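Local coordinates for endosialidase (Enterobacteria phage phi92, PDB 4HIZ), which hydrolyses alpha-2,8 and alpha-2,9 linkages within polymers of sialic acid, consistent with an enzyme that lets the phage through a bacterial capsule, at residues Gly191-Ser195 and Ala223-Ser227; Thr274-Val279 and Pro331-Arg336; Leu388-Val394 and Ser449-Trp455. All blocks are in the same frame, centred on the assembly; numbering follows the deposited sequence. Where two conformers were deposited one is given.

Contact 1: Gly191-Ser195 and Ala223-Ser227; sequences GITIS and ATGVS. With SLB (N-acetyl-beta-neuraminic acid), chain D; SIA (N-acetyl-alpha-neuraminic acid), chain B.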
# COMPACT_ATOMS: atom_id res chain seq x y z
N GLY A 191 -38.47 -1.93 -26.08
CA GLY A 191 -38.78 -2.99 -25.13
C GLY A 191 -39.43 -2.62 -23.82
O GLY A 191 -39.70 -3.52 -23.00
N ILE A 192 -39.68 -1.33 -23.58
CA ILE A 192 -40.35 -0.94 -22.33
C ILE A 192 -41.75 -0.43 -22.62
O ILE A 192 -41.91 0.55 -23.37
CB ILE A 192 -39.58 0.14 -21.58
CG1 ILE A 192 -38.15 -0.36 -21.27
CG2 ILE A 192 -40.34 0.52 -20.30
CD1 ILE A 192 -37.25 0.70 -20.54
N THR A 193 -42.76 -1.09 -22.04
CA THR A 193 -44.15 -0.68 -22.28
C THR A 193 -44.91 -0.54 -20.97
O THR A 193 -44.70 -1.34 -20.02
CB THR A 193 -44.90 -1.68 -23.17
OG1 THR A 193 -44.74 -3.00 -22.65
CG2 THR A 193 -44.39 -1.63 -24.60
N ILE A 194 -45.77 0.48 -20.90
CA ILE A 194 -46.65 0.69 -19.76
C ILE A 194 -48.02 1.09 -20.26
O ILE A 194 -48.12 2.01 -21.07
CB ILE A 194 -46.13 1.85 -18.88
CG1 ILE A 194 -44.63 1.66 -18.60
CG2 ILE A 194 -46.91 1.87 -17.53
CD1 ILE A 194 -43.94 2.88 -18.03
N SER A 195 -49.08 0.46 -19.75
CA SER A 195 -50.43 0.91 -20.10
C SER A 195 -50.84 2.07 -19.23
O SER A 195 -50.50 2.10 -18.05
CB SER A 195 -51.45 -0.23 -19.92
OG SER A 195 -51.11 -1.24 -20.82
N ALA A 223 -39.13 6.19 -20.86
CA ALA A 223 -40.41 5.73 -20.30
C ALA A 223 -40.59 6.31 -18.91
O ALA A 223 -39.88 5.92 -17.96
CB ALA A 223 -40.46 4.21 -20.25
N THR A 224 -41.50 7.26 -18.78
CA THR A 224 -41.74 7.95 -17.52
C THR A 224 -41.93 6.98 -16.38
O THR A 224 -42.72 6.03 -16.50
CB THR A 224 -42.98 8.83 -17.61
OG1 THR A 224 -42.74 9.83 -18.59
CG2 THR A 224 -43.22 9.53 -16.28
N GLY A 225 -41.15 7.17 -15.30
CA GLY A 225 -41.29 6.32 -14.14
C GLY A 225 -40.32 5.15 -14.10
O GLY A 225 -40.16 4.52 -13.05
N VAL A 226 -39.71 4.83 -15.23
CA VAL A 226 -38.73 3.75 -15.30
C VAL A 226 -37.36 4.42 -15.32
O VAL A 226 -36.86 4.83 -16.37
CB VAL A 226 -38.93 2.84 -16.52
CG1 VAL A 226 -37.88 1.68 -16.52
CG2 VAL A 226 -40.35 2.26 -16.50
N SER A 227 -36.75 4.53 -14.15
CA SER A 227 -35.63 5.46 -14.00
C SER A 227 -34.91 5.16 -12.69
O SER A 227 -35.57 4.93 -11.67
CB SER A 227 -36.17 6.91 -13.97
OG SER A 227 -35.16 7.83 -13.57
C1 SLB D . -39.66 9.92 -13.88
C2 SLB D . -39.21 11.37 -13.83
C3 SLB D . -39.92 12.26 -14.83
C4 SLB D . -39.42 13.63 -14.80
C5 SLB D . -37.94 13.75 -15.01
C6 SLB D . -37.10 12.71 -14.29
C7 SLB D . -35.87 12.41 -15.10
C8 SLB D . -35.14 11.39 -14.30
C9 SLB D . -33.77 11.15 -14.89
C10 SLB D . -36.64 15.78 -15.57
C11 SLB D . -36.10 17.19 -15.24
N5 SLB D . -37.47 15.07 -14.63
O1A SLB D . -39.31 9.21 -14.86
O1B SLB D . -40.36 9.48 -12.92
O2 SLB D . -39.53 11.70 -12.49
O4 SLB D . -40.14 14.47 -15.75
O6 SLB D . -37.70 11.42 -13.97
O7 SLB D . -36.23 11.82 -16.35
O8 SLB D . -35.05 11.85 -12.96
O9 SLB D . -33.17 10.13 -14.12
O10 SLB D . -36.35 15.26 -16.64
C1 SIA B . -32.71 8.58 -15.89
C2 SIA B . -32.15 9.34 -14.69
C3 SIA B . -31.57 8.38 -13.63
C4 SIA B . -30.22 7.80 -14.03
C5 SIA B . -29.26 8.89 -14.52
C6 SIA B . -29.93 9.77 -15.59
C7 SIA B . -29.06 10.97 -15.94
C8 SIA B . -29.62 11.82 -17.09
C9 SIA B . -30.31 11.01 -18.17
C10 SIA B . -26.84 8.40 -14.53
C11 SIA B . -25.75 7.60 -15.19
N5 SIA B . -28.07 8.22 -15.04
O1A SIA B . -33.48 7.63 -15.65
O1B SIA B . -32.43 8.91 -17.07
O4 SIA B . -29.64 7.11 -12.90
O6 SIA B . -31.18 10.29 -15.13
O7 SIA B . -29.02 11.80 -14.77
O8 SIA B . -30.57 12.74 -16.55
O9 SIA B . -31.75 11.19 -18.12
O10 SIA B . -26.62 9.17 -13.59
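This contact backs a glycan-binding site on the small antiparallel beta domain inserted in the propeller sequence. Ala223-Val226 forms a type II beta turn, closed by Val226 N to Ala223 O at 2.9 Å. Its inner side packs on strand 192-194. Ile192 and Ile194 both point toward the turn. Ile192 CG2 lies 3.7 Å from Ala223 CB and 4.2 Å from Val226 CG2. Ile194 CD1 meets Val226 CG2 at 4.0 Å and Thr224 O at 3.7 Å. The strand touches no sugar; the turn does. Gly225 N, at positive phi, donates a hydrogen bond to SLB O1A at 2.8 Å. Ser227 OG donates to O1A of SIA at 2.7 Å. SIA C2 is 1.4 Å from SLB O9, the geometry of an alpha-2,9 linkage. Asn220 and Ser219 also bind SIA. With apolar packing behind and carboxylate-binding groups in front, this is a sialic acid-binding site away from the propeller body, probably a secondary, non-catalytic one like that on the beta-barrel domain of related phage endosialidases.

Contact 2: Thr274-Val279 and Pro331-Arg336; sequences TELPDV and PSSFTR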
# COMPACT_ATOMS: atom_id res chain seq x y z
N THR A 274 -30.73 -21.69 -1.29
CA THR A 274 -31.55 -22.90 -1.33
C THR A 274 -30.80 -24.06 -0.71
O THR A 274 -29.72 -24.40 -1.20
CB THR A 274 -31.89 -23.26 -2.79
OG1 THR A 274 -32.52 -22.13 -3.44
CG2 THR A 274 -32.83 -24.47 -2.84
N GLU A 275 -31.38 -24.71 0.29
CA GLU A 275 -30.73 -25.87 0.89
C GLU A 275 -30.71 -27.03 -0.11
O GLU A 275 -31.73 -27.27 -0.82
CB GLU A 275 -31.44 -26.30 2.17
CG GLU A 275 -30.70 -27.36 2.94
CD GLU A 275 -31.29 -27.60 4.32
OE1 GLU A 275 -32.37 -27.04 4.61
OE2 GLU A 275 -30.67 -28.32 5.11
N LEU A 276 -29.58 -27.74 -0.19
CA LEU A 276 -29.47 -28.91 -1.08
C LEU A 276 -29.69 -30.17 -0.25
O LEU A 276 -28.84 -30.56 0.55
CB LEU A 276 -28.08 -28.94 -1.75
CG LEU A 276 -27.75 -27.70 -2.62
CD1 LEU A 276 -26.34 -27.78 -3.24
CD2 LEU A 276 -28.81 -27.51 -3.74
N PRO A 277 -30.85 -30.84 -0.43
CA PRO A 277 -31.11 -31.97 0.47
C PRO A 277 -30.07 -33.06 0.39
O PRO A 277 -29.66 -33.45 -0.70
CB PRO A 277 -32.45 -32.50 -0.04
CG PRO A 277 -33.14 -31.33 -0.63
CD PRO A 277 -32.01 -30.50 -1.27
N ASP A 278 -29.65 -33.53 1.57
CA ASP A 278 -28.71 -34.65 1.73
C ASP A 278 -27.28 -34.37 1.28
O ASP A 278 -26.47 -35.30 1.20
CB ASP A 278 -29.22 -35.94 1.07
CG ASP A 278 -30.41 -36.55 1.79
OD1 ASP A 278 -30.51 -36.44 3.04
OD2 ASP A 278 -31.26 -37.15 1.10
N VAL A 279 -26.95 -33.10 0.99
CA VAL A 279 -25.56 -32.78 0.67
C VAL A 279 -24.89 -32.41 1.98
O VAL A 279 -24.96 -31.27 2.42
CB VAL A 279 -25.49 -31.67 -0.37
CG1 VAL A 279 -24.00 -31.35 -0.69
CG2 VAL A 279 -26.25 -32.13 -1.62
N PRO A 331 -33.97 -24.82 -7.98
CA PRO A 331 -32.58 -24.84 -7.49
C PRO A 331 -32.32 -25.99 -6.55
O PRO A 331 -31.18 -26.38 -6.43
CB PRO A 331 -32.42 -23.47 -6.78
CG PRO A 331 -33.86 -23.01 -6.51
CD PRO A 331 -34.69 -23.58 -7.63
N SER A 332 -33.33 -26.57 -5.91
CA SER A 332 -33.05 -27.68 -5.00
C SER A 332 -33.03 -29.06 -5.68
O SER A 332 -32.76 -30.06 -5.01
CB SER A 332 -34.07 -27.70 -3.85
OG SER A 332 -35.33 -28.16 -4.33
N SER A 333 -33.33 -29.11 -6.98
CA SER A 333 -33.49 -30.38 -7.69
C SER A 333 -32.25 -30.81 -8.47
O SER A 333 -31.85 -30.16 -9.44
CB SER A 333 -34.64 -30.24 -8.67
OG SER A 333 -34.88 -31.49 -9.30
N PHE A 334 -31.64 -31.92 -8.06
CA PHE A 334 -30.47 -32.43 -8.75
C PHE A 334 -30.41 -33.92 -8.63
O PHE A 334 -31.09 -34.52 -7.78
CB PHE A 334 -29.14 -31.81 -8.17
CG PHE A 334 -28.99 -32.06 -6.70
CD1 PHE A 334 -29.55 -31.20 -5.77
CD2 PHE A 334 -28.34 -33.22 -6.25
CE1 PHE A 334 -29.45 -31.46 -4.41
CE2 PHE A 334 -28.21 -33.47 -4.88
CZ PHE A 334 -28.77 -32.61 -3.96
N THR A 335 -29.62 -34.54 -9.49
CA THR A 335 -29.41 -35.99 -9.37
C THR A 335 -27.94 -36.28 -9.31
O THR A 335 -27.12 -35.59 -9.91
CB THR A 335 -29.98 -36.79 -10.55
OG1 THR A 335 -29.52 -36.21 -11.78
CG2 THR A 335 -31.51 -36.83 -10.51
N ARG A 336 -27.59 -37.32 -8.56
CA ARG A 336 -26.20 -37.75 -8.43
C ARG A 336 -25.88 -38.72 -9.56
O ARG A 336 -26.61 -39.73 -9.76
CB ARG A 336 -25.98 -38.44 -7.09
CG ARG A 336 -26.30 -37.57 -5.88
CD ARG A 336 -25.83 -38.28 -4.60
NE ARG A 336 -26.27 -37.55 -3.42
CZ ARG A 336 -25.61 -37.52 -2.28
NH1 ARG A 336 -24.47 -38.19 -2.16
NH2 ARG A 336 -26.10 -36.83 -1.25
O HOH W 1 -28.63 -35.59 -2.07
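Phe334 and Arg336 reach from one segment to the other, and their rotamers decide how. Phe334 takes the p rotamer with chi2 at -87°. This sets the end of the ring against the type II turn Leu276-Val279. Phe334 CZ lies 3.5 Å from Val279 CG2 and, at the ring edge, 3.5 Å from Pro277 O. Phe334 CE1 is 3.9 Å from Leu276 CB and 4.2 Å from Pro277 CD. Leu276 is in the mt rotamer, and its CD2 approaches Pro331 O at 3.8 Å. Thr274, with chi1 m, points toward the other segment. Its CG2 touches Ser332 CB at 3.6 Å and its OG1 comes to 3.5 Å from Pro331 CG.

Arg336 is m at chi1 and t at chi2 and chi3, so the side chain is extended. Its NH2 lies 2.9 Å from Asp278 O, at the edge of the guanidinium. Water 1 accepts from Arg336 NH2 at 2.9 Å and donates to Pro277 O at 2.7 Å. The same NH2 is hydrogen-bonded to Leu287 O.

The contact joins the ends of two neighbouring propeller sheets. Strand 272-275 is an outermost strand beside 172-181, and 335-338 is an outermost strand beside 318-324. Leu276 and Phe334 both also pack on Phe324, and Val279 on Leu172 and Ala175.

Contact 3: Leu388-Val394 and Ser449-Trp455; sequences LRFPNNV and SLSNVQW
Leu450 lies over one face of the Phe390 ring. Its CD1 sits 3.8 Å from the ring centroid, 6° off the normal, a CH-pi contact. The same CD1 is 3.7 Å from Leu388 CB. Leu388 and Arg389 end strand 386-389; Phe390 and Pro391 then continue extended (phi about -70°, psi 139° and 160°). Asn392 and Asn393 both have positive phi and turn the chain, so that Val394 points back toward the other segment. Residues 449-455 form a loop. Ser449 is extended and opens an ST turn, with Ser451 N donating to Ser449 OG at 2.9 Å. A type I beta turn follows from Leu450 to Val453, closed by Val453 N to Leu450 O at 2.9 Å. The nearest CA pairs are Leu388-Ser449 at 6.3 Å, Phe390-Leu450 at 5.7 Å and Pro391-Ser451 at 5.6 Å.

Phe390 is m with chi2 89°, Leu450 is mt, Val453 is p, and Trp455 is m with chi2 107°. Phe390 CE2 meets Trp455 CZ2 at 3.6 Å; the ring planes are oblique, at 32°. Pro391 CD lies 3.2 Å from Leu450 O and 3.7 Å from Val453 CG1. Water 2 bridges Arg389 O and Leu450 N, each at 2.8 Å. Water 3 bridges Pro391 O at 2.8 Å and Trp455 NE1 at 2.9 Å.

This is packing between adjacent propeller blades: an outermost strand of one, 386-389, and the residues after it meet the loop entering strand 456-460 of the next. Between the two segments apolar and aromatic side chains make the contact, and two waters link polar groups.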
# COMPACT_ATOMS: atom_id res chain seq x y z
N LEU A 388 -9.59 -43.03 -18.76
CA LEU A 388 -8.17 -43.19 -19.03
C LEU A 388 -7.40 -42.91 -17.73
O LEU A 388 -7.36 -41.75 -17.28
CB LEU A 388 -7.72 -42.19 -20.10
CG LEU A 388 -8.19 -42.41 -21.55
CD1 LEU A 388 -7.88 -41.19 -22.41
CD2 LEU A 388 -7.50 -43.65 -22.13
N ARG A 389 -6.80 -43.93 -17.14
CA ARG A 389 -6.00 -43.70 -15.94
C ARG A 389 -4.67 -43.05 -16.32
O ARG A 389 -4.00 -43.50 -17.25
CB ARG A 389 -5.72 -45.06 -15.27
CG ARG A 389 -4.92 -44.96 -13.97
CD ARG A 389 -5.82 -44.64 -12.80
NE ARG A 389 -6.72 -45.76 -12.47
CZ ARG A 389 -7.52 -45.77 -11.42
NH1 ARG A 389 -7.57 -44.72 -10.59
NH2 ARG A 389 -8.27 -46.84 -11.16
N PHE A 390 -4.27 -41.99 -15.62
CA PHE A 390 -2.89 -41.53 -15.79
C PHE A 390 -1.95 -42.56 -15.20
O PHE A 390 -2.23 -43.12 -14.15
CB PHE A 390 -2.64 -40.17 -15.12
CG PHE A 390 -3.25 -39.00 -15.84
CD1 PHE A 390 -4.56 -38.60 -15.55
CD2 PHE A 390 -2.50 -38.28 -16.78
CE1 PHE A 390 -5.13 -37.52 -16.20
CE2 PHE A 390 -3.07 -37.16 -17.44
CZ PHE A 390 -4.38 -36.78 -17.12
N PRO A 391 -0.83 -42.84 -15.88
CA PRO A 391 0.11 -43.81 -15.31
C PRO A 391 0.81 -43.20 -14.08
O PRO A 391 0.80 -41.97 -13.87
CB PRO A 391 1.13 -44.02 -16.45
CG PRO A 391 1.09 -42.75 -17.22
CD PRO A 391 -0.37 -42.31 -17.18
N ASN A 392 1.36 -44.07 -13.25
CA ASN A 392 2.27 -43.65 -12.19
C ASN A 392 1.63 -42.94 -10.98
O ASN A 392 2.31 -42.17 -10.30
CB ASN A 392 3.44 -42.82 -12.75
CG ASN A 392 4.28 -43.61 -13.74
OD1 ASN A 392 4.57 -43.14 -14.85
ND2 ASN A 392 4.72 -44.78 -13.33
N ASN A 393 0.36 -43.26 -10.69
CA ASN A 393 -0.29 -42.87 -9.42
C ASN A 393 -0.21 -41.36 -9.16
O ASN A 393 0.37 -40.91 -8.17
CB ASN A 393 0.33 -43.62 -8.20
CG ASN A 393 0.30 -45.14 -8.36
OD1 ASN A 393 -0.28 -45.69 -9.31
ND2 ASN A 393 0.93 -45.84 -7.40
N VAL A 394 -0.76 -40.57 -10.08
CA VAL A 394 -0.78 -39.11 -9.88
C VAL A 394 -1.69 -38.86 -8.67
O VAL A 394 -2.81 -39.36 -8.60
CB VAL A 394 -1.27 -38.38 -11.16
CG1 VAL A 394 -1.34 -36.86 -10.95
CG2 VAL A 394 -0.34 -38.72 -12.39
N SER A 449 -4.58 -45.06 -24.53
CA SER A 449 -3.88 -45.15 -23.26
C SER A 449 -3.19 -43.83 -23.02
O SER A 449 -2.77 -43.17 -23.97
CB SER A 449 -2.80 -46.21 -23.37
OG SER A 449 -1.98 -46.21 -22.24
N LEU A 450 -3.02 -43.48 -21.76
CA LEU A 450 -2.20 -42.33 -21.39
C LEU A 450 -0.80 -42.78 -20.96
O LEU A 450 -0.08 -42.00 -20.36
CB LEU A 450 -2.86 -41.57 -20.23
CG LEU A 450 -4.15 -40.83 -20.62
CD1 LEU A 450 -4.76 -40.08 -19.42
CD2 LEU A 450 -3.90 -39.84 -21.77
N SER A 451 -0.40 -44.02 -21.28
CA SER A 451 0.92 -44.48 -20.82
C SER A 451 2.05 -43.54 -21.23
O SER A 451 3.01 -43.38 -20.49
CB SER A 451 1.23 -45.88 -21.31
OG SER A 451 1.19 -45.91 -22.72
N ASN A 452 1.93 -42.91 -22.39
CA ASN A 452 3.04 -42.05 -22.80
C ASN A 452 2.79 -40.57 -22.58
O ASN A 452 3.44 -39.71 -23.18
CB ASN A 452 3.49 -42.33 -24.24
CG ASN A 452 4.10 -43.71 -24.38
OD1 ASN A 452 3.60 -44.55 -25.13
ND2 ASN A 452 5.17 -43.97 -23.63
N VAL A 453 1.92 -40.27 -21.62
CA VAL A 453 1.67 -38.87 -21.28
C VAL A 453 2.96 -38.12 -20.97
O VAL A 453 3.86 -38.65 -20.27
CB VAL A 453 0.62 -38.70 -20.13
CG1 VAL A 453 1.11 -39.32 -18.83
CG2 VAL A 453 0.27 -37.20 -19.94
N GLN A 454 3.06 -36.91 -21.52
CA GLN A 454 4.22 -36.06 -21.32
C GLN A 454 3.81 -34.91 -20.40
O GLN A 454 3.11 -33.98 -20.81
CB GLN A 454 4.72 -35.53 -22.66
CG GLN A 454 5.95 -34.65 -22.49
CD GLN A 454 6.62 -34.31 -23.79
OE1 GLN A 454 6.01 -34.35 -24.85
NE2 GLN A 454 7.91 -33.98 -23.72
N TRP A 455 4.23 -34.98 -19.14
CA TRP A 455 4.04 -33.86 -18.23
C TRP A 455 5.22 -32.89 -18.30
O TRP A 455 6.39 -33.30 -18.21
CB TRP A 455 3.95 -34.38 -16.80
CG TRP A 455 2.69 -35.15 -16.44
CD1 TRP A 455 2.57 -36.52 -16.23
CD2 TRP A 455 1.43 -34.59 -16.11
NE1 TRP A 455 1.29 -36.82 -15.84
CE2 TRP A 455 0.57 -35.66 -15.74
CE3 TRP A 455 0.94 -33.28 -16.08
CZ2 TRP A 455 -0.75 -35.45 -15.34
CZ3 TRP A 455 -0.36 -33.06 -15.69
CH2 TRP A 455 -1.21 -34.15 -15.32
O HOH W 2 -4.41 -44.74 -19.69
O HOH W 3 1.52 -39.66 -15.24

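In the fold
Contacts 2 and 3 belong to the propeller body; each sets the end of an outermost strand of one sheet against a segment of the next. Contact 2 is a surface contact and ends in a charged side chain. Contact 3 is partly buried and more aromatic. Water links the segments in both: carbonyl to side chain in contact 2, and once backbone to backbone in contact 3. Contact 1 differs. It is buried and apolar, lies inside the inserted beta domain rather than between blades, and has sugar bound on the side of the 223-227 turn that faces away from the strand. The three share no strand. Contacts 2 and 3 come closest, about 19 Å between nearest atoms.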